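Local coordinates for protein serine protease pet (Escherichia coli, PDB 4OM9) that is a secreted autotransporter enterotoxin whose serine protease passenger domain probably acts by cleaving host proteins such as alpha-fodrin, at residues P513-G518 with T618-L623; L593-N598 with S649-G654. All coordinates share one frame; numbering follows the deposited sequence.

Interaction 1 of 2, residues P513-G518 with T618-L623; sequences PLVMQG and TAYIDL
A619 and Y620 lie against Q517 and V515 where a two-stranded antiparallel arm, 618-622 paired with 640-644, folds back over the parallel beta-helix of the passenger domain. Strand 514-520 belongs to one rung of that helix, and 496-498 and 592-595, its parallel neighbours, belong to the rungs next to it. Early in the arm, A619 CA comes 3.5 Å from Q517 OE1, with the W576 side chain packed against both residues.

On the arm's side Y620 carries most of the contact. Its backbone N donates to Q517 OE1 over 2.7 Å at an N-H...O angle of 159°, meeting a lone pair in the carbonyl plane. The same oxygen lies in the plane of the Y620 ring, at the CD1 edge. Further round that ring, V515 CG1 approaches CE1 obliquely at 4.2 Å; I497, from the adjacent rung, also touches the ring. Y620 O then receives Q517 NE2 at 2.8 Å, on a lone pair. One primary amide thus reads both the N-H and the C=O of Y620. Q517 reaches this far because CG sits between its own backbone N and carbonyl carbon (chi1 67°) and the chain is extended beyond it. G518 O, 2.9 Å from NE2 and tilted from the amide plane, and D499 OD1 gather round NE2 as well; its two hydrogens must be shared among the three oxygens, which would hold the buried amide's rotation.

Farther along, D622 OD2 ties the arm to H474 NE2, and D622's bonds to N628 ND2 and the Y624 backbone N brace the chain just beyond.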
loop_
_atom_site.group_PDB
_atom_site.type_symbol
_atom_site.label_atom_id
_atom_site.label_comp_id
_atom_site.label_asym_id
_atom_site.label_seq_id
_atom_site.Cartn_x
_atom_site.Cartn_y
_atom_site.Cartn_z
ATOM N N PRO A 513 5.605 -18.352 -7.562
ATOM C CA PRO A 513 4.727 -17.689 -6.582
ATOM C C PRO A 513 4.590 -16.163 -6.737
ATOM O O PRO A 513 5.505 -15.467 -7.170
ATOM C CB PRO A 513 5.390 -18.017 -5.231
ATOM C CG PRO A 513 6.415 -19.085 -5.531
ATOM C CD PRO A 513 6.844 -18.844 -6.942
ATOM N N LEU A 514 3.412 -15.674 -6.375
ATOM C CA LEU A 514 3.138 -14.261 -6.274
ATOM C C LEU A 514 2.823 -13.906 -4.818
ATOM O O LEU A 514 2.141 -14.656 -4.103
ATOM C CB LEU A 514 1.974 -13.852 -7.170
ATOM C CG LEU A 514 1.815 -12.328 -7.263
ATOM C CD1 LEU A 514 2.814 -11.770 -8.269
ATOM C CD2 LEU A 514 0.407 -11.939 -7.641
ATOM N N VAL A 515 3.337 -12.755 -4.403
ATOM C CA VAL A 515 3.110 -12.201 -3.077
ATOM C C VAL A 515 2.701 -10.749 -3.203
ATOM O O VAL A 515 3.385 -9.953 -3.858
ATOM C CB VAL A 515 4.355 -12.283 -2.203
ATOM C CG1 VAL A 515 4.138 -11.511 -0.918
ATOM C CG2 VAL A 515 4.680 -13.742 -1.913
ATOM N N MET A 516 1.553 -10.428 -2.626
ATOM C CA MET A 516 1.107 -9.058 -2.500
ATOM C C MET A 516 1.166 -8.672 -1.021
ATOM O O MET A 516 0.653 -9.401 -0.145
ATOM C CB MET A 516 -0.313 -8.877 -3.046
ATOM C CG MET A 516 -0.516 -9.256 -4.499
ATOM S SD MET A 516 -2.285 -9.277 -4.861
ATOM C CE MET A 516 -2.292 -9.774 -6.577
ATOM N N GLN A 517 1.793 -7.533 -0.749
ATOM C CA GLN A 517 1.965 -7.050 0.615
ATOM C C GLN A 517 2.148 -5.552 0.635
ATOM O O GLN A 517 2.453 -4.946 -0.402
ATOM C CB GLN A 517 3.178 -7.710 1.284
ATOM C CG GLN A 517 4.509 -7.302 0.643
ATOM C CD GLN A 517 5.715 -7.560 1.543
ATOM O OE1 GLN A 517 6.017 -8.706 1.897
ATOM N NE2 GLN A 517 6.430 -6.482 1.893
ATOM N N GLY A 518 2.000 -4.960 1.822
ATOM C CA GLY A 518 2.318 -3.557 2.009
ATOM C C GLY A 518 3.820 -3.295 1.986
ATOM O O GLY A 518 4.636 -4.210 1.843
ATOM N N THR A 618 4.023 -14.180 6.572
ATOM C CA THR A 618 5.365 -13.908 6.096
ATOM C C THR A 618 5.385 -12.652 5.244
ATOM O O THR A 618 4.682 -12.545 4.237
ATOM C CB THR A 618 5.921 -15.083 5.300
ATOM O OG1 THR A 618 5.747 -16.287 6.055
ATOM C CG2 THR A 618 7.403 -14.876 5.008
ATOM N N ALA A 619 6.181 -11.686 5.674
ATOM C CA ALA A 619 6.335 -10.451 4.922
ATOM C C ALA A 619 7.795 -10.274 4.531
ATOM O O ALA A 619 8.691 -10.847 5.153
ATOM C CB ALA A 619 5.826 -9.265 5.723
ATOM N N TYR A 620 8.019 -9.502 3.473
ATOM C CA TYR A 620 9.361 -9.322 2.929
ATOM C C TYR A 620 9.808 -7.871 3.000
ATOM O O TYR A 620 9.028 -6.952 2.773
ATOM C CB TYR A 620 9.421 -9.822 1.481
ATOM C CG TYR A 620 9.019 -11.286 1.356
ATOM C CD1 TYR A 620 7.682 -11.661 1.421
ATOM C CD2 TYR A 620 9.976 -12.286 1.189
ATOM C CE1 TYR A 620 7.306 -12.982 1.326
ATOM C CE2 TYR A 620 9.605 -13.614 1.090
ATOM C CZ TYR A 620 8.266 -13.949 1.153
ATOM O OH TYR A 620 7.859 -15.246 1.064
ATOM N N ILE A 621 11.071 -7.662 3.329
ATOM C CA ILE A 621 11.632 -6.319 3.253
ATOM C C ILE A 621 12.935 -6.356 2.478
ATOM O O ILE A 621 13.569 -7.418 2.345
ATOM C CB ILE A 621 11.874 -5.695 4.644
ATOM C CG1 ILE A 621 12.938 -6.472 5.414
ATOM C CG2 ILE A 621 10.584 -5.635 5.428
ATOM C CD1 ILE A 621 13.330 -5.826 6.760
ATOM N N ASP A 622 13.318 -5.176 1.985
ATOM C CA ASP A 622 14.477 -4.979 1.132
ATOM C C ASP A 622 15.454 -4.109 1.906
ATOM O O ASP A 622 15.157 -2.959 2.205
ATOM C CB ASP A 622 14.027 -4.335 -0.197
ATOM C CG ASP A 622 15.193 -3.929 -1.134
ATOM O OD1 ASP A 622 16.360 -4.313 -0.900
ATOM O OD2 ASP A 622 14.904 -3.233 -2.133
ATOM N N LEU A 623 16.609 -4.660 2.251
ATOM C CA LEU A 623 17.618 -3.897 2.957
ATOM C C LEU A 623 18.183 -2.696 2.159
ATOM O O LEU A 623 18.881 -1.848 2.725
ATOM C CB LEU A 623 18.755 -4.814 3.378
ATOM C CG LEU A 623 18.341 -5.842 4.438
ATOM C CD1 LEU A 623 19.519 -6.720 4.843
ATOM C CD2 LEU A 623 17.730 -5.143 5.663
#

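Interaction 2 of 2, residues L593-N598 with S649-G654; sequences LSIARN and SKFTGG
The backbones of I595-A596 and S649-F651 run in broadly opposed directions and stay apart, A596 CA and S649 CA being 6.3 Å from each other, so the two segments meet through side chains and one carbonyl instead of pairing as strands. This is interior packing of a beta-helix, where strands on different faces point residues at one another across the core.

I595 is the main contributor from its side. CG1 stands anti to the carbonyl carbon (chi1 -62°) and carries CD1 forward to F651 CD1 at 4.1 Å, an oblique approach to the ring in which the two side chains cross at about a right angle. Its other branch, CG2, packs on S649 CB at 4.2 Å. The backbone takes part too: A596 O comes 3.6 Å from S649 CB.

At its CZ edge, in the ring plane, the F651 ring meets G654 O of its own chain, 3.9 Å from CZ. G653, in between, has backbone angles that call for glycine.

Toward the end of L593-N598, R597 NE donates to N598 OD1 at 3.0 Å with an N-H...O angle of 165°, with OD1 almost in the guanidinium plane. R597 also makes a cation-pi contact with W576 and bonds to S645 OG, while N598 ND2 bonds to T578 OG1.

Strand 599-608 borders both partners, V601 touching I595 and I605 touching F651. V670 and L672 of strand 668-672 pack on F651 from the next rung, and 592-595 itself lies between strands 514-520 and 611-614.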
loop_
_atom_site.group_PDB
_atom_site.type_symbol
_atom_site.label_atom_id
_atom_site.label_comp_id
_atom_site.label_asym_id
_atom_site.label_seq_id
_atom_site.Cartn_x
_atom_site.Cartn_y
_atom_site.Cartn_z
ATOM N N LEU A 593 -0.464 -18.007 -4.173
ATOM C CA LEU A 593 -0.749 -16.605 -4.018
ATOM C C LEU A 593 -0.836 -16.301 -2.527
ATOM O O LEU A 593 -1.595 -16.940 -1.809
ATOM C CB LEU A 593 -2.044 -16.246 -4.732
ATOM C CG LEU A 593 -2.562 -14.831 -4.534
ATOM C CD1 LEU A 593 -1.556 -13.818 -5.033
ATOM C CD2 LEU A 593 -3.872 -14.679 -5.251
ATOM N N SER A 594 -0.033 -15.343 -2.075
ATOM C CA SER A 594 -0.039 -14.899 -0.691
ATOM C C SER A 594 -0.404 -13.421 -0.617
ATOM O O SER A 594 0.178 -12.576 -1.317
ATOM C CB SER A 594 1.328 -15.109 -0.023
ATOM O OG SER A 594 1.769 -16.442 -0.158
ATOM N N ILE A 595 -1.382 -13.120 0.221
ATOM C CA ILE A 595 -1.683 -11.756 0.563
ATOM C C ILE A 595 -1.229 -11.596 1.999
ATOM O O ILE A 595 -1.712 -12.302 2.902
ATOM C CB ILE A 595 -3.171 -11.426 0.413
ATOM C CG1 ILE A 595 -3.591 -11.596 -1.047
ATOM C CG2 ILE A 595 -3.443 -10.002 0.886
ATOM C CD1 ILE A 595 -5.088 -11.573 -1.250
ATOM N N ALA A 596 -0.272 -10.690 2.193
ATOM C CA ALA A 596 0.376 -10.499 3.474
ATOM C C ALA A 596 0.033 -9.121 4.008
ATOM O O ALA A 596 -0.856 -8.460 3.482
ATOM C CB ALA A 596 1.885 -10.679 3.354
ATOM N N ARG A 597 0.720 -8.715 5.065
ATOM C CA ARG A 597 0.277 -7.582 5.882
ATOM C C ARG A 597 0.140 -6.296 5.065
ATOM O O ARG A 597 0.958 -6.006 4.205
ATOM C CB ARG A 597 1.232 -7.370 7.062
ATOM C CG ARG A 597 2.679 -7.087 6.668
ATOM C CD ARG A 597 3.448 -6.493 7.847
ATOM N NE ARG A 597 2.663 -5.457 8.527
ATOM C CZ ARG A 597 2.851 -5.083 9.792
ATOM N NH1 ARG A 597 3.806 -5.653 10.510
ATOM N NH2 ARG A 597 2.089 -4.139 10.335
ATOM N N ASN A 598 -0.934 -5.561 5.312
ATOM C CA ASN A 598 -1.151 -4.267 4.672
ATOM C C ASN A 598 -1.290 -4.310 3.144
ATOM O O ASN A 598 -1.007 -3.329 2.470
ATOM C CB ASN A 598 -0.022 -3.311 5.055
ATOM C CG ASN A 598 -0.014 -2.998 6.524
ATOM O OD1 ASN A 598 0.555 -3.741 7.331
ATOM N ND2 ASN A 598 -0.662 -1.901 6.889
ATOM N N SER A 649 -4.940 -7.427 6.708
ATOM C CA SER A 649 -4.962 -7.630 5.262
ATOM C C SER A 649 -6.390 -7.756 4.740
ATOM O O SER A 649 -7.288 -8.216 5.455
ATOM C CB SER A 649 -4.168 -8.874 4.889
ATOM O OG SER A 649 -4.805 -10.032 5.396
ATOM N N LYS A 650 -6.608 -7.368 3.490
ATOM C CA LYS A 650 -7.966 -7.377 2.954
ATOM C C LYS A 650 -8.103 -8.066 1.600
ATOM O O LYS A 650 -7.401 -7.719 0.639
ATOM C CB LYS A 650 -8.504 -5.955 2.810
ATOM C CG LYS A 650 -8.752 -5.214 4.089
ATOM C CD LYS A 650 -9.648 -4.030 3.784
ATOM C CE LYS A 650 -10.019 -3.246 5.042
ATOM N NZ LYS A 650 -8.854 -2.517 5.601
ATOM N N PHE A 651 -9.027 -9.015 1.518
ATOM C CA PHE A 651 -9.438 -9.502 0.210
ATOM C C PHE A 651 -10.933 -9.321 0.025
ATOM O O PHE A 651 -11.739 -9.623 0.914
ATOM C CB PHE A 651 -9.064 -10.966 -0.026
ATOM C CG PHE A 651 -9.552 -11.479 -1.348
ATOM C CD1 PHE A 651 -8.940 -11.070 -2.530
ATOM C CD2 PHE A 651 -10.655 -12.313 -1.424
ATOM C CE1 PHE A 651 -9.405 -11.511 -3.745
ATOM C CE2 PHE A 651 -11.126 -12.760 -2.639
ATOM C CZ PHE A 651 -10.509 -12.367 -3.800
ATOM N N THR A 652 -11.281 -8.812 -1.143
ATOM C CA THR A 652 -12.649 -8.558 -1.522
ATOM C C THR A 652 -12.854 -9.039 -2.956
ATOM O O THR A 652 -12.140 -8.595 -3.884
ATOM C CB THR A 652 -12.984 -7.071 -1.413
ATOM O OG1 THR A 652 -12.889 -6.674 -0.042
ATOM C CG2 THR A 652 -14.388 -6.784 -1.925
ATOM N N GLY A 653 -13.818 -9.940 -3.135
ATOM C CA GLY A 653 -14.142 -10.468 -4.451
ATOM C C GLY A 653 -14.631 -11.900 -4.388
ATOM O O GLY A 653 -15.337 -12.276 -3.461
ATOM N N GLY A 654 -14.263 -12.707 -5.374
ATOM C CA GLY A 654 -14.691 -14.093 -5.392
ATOM C C GLY A 654 -13.559 -15.041 -5.719
ATOM O O GLY A 654 -12.519 -14.613 -6.228
#

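Following the chain from the N terminus, P513-G518 comes first, then L593-N598, T618-L623 and S649-G654, so the loops closed by interactions 1 and 2 cross instead of nesting. Interaction 1 closes a loop that includes two short helices and brings the antiparallel arm back to an earlier rung; interaction 2 closes a shorter one, without helix, across the core of the beta-helix. Their centres are about 12 Å apart. They are joined through neighbouring strands 514-520 and 592-595, with probable hydrogen bonds from A596 N to M516 O and from G518 N to R597 O. A596 CB also packs against T618 O, putting L593-N598 in touch with the arm as well.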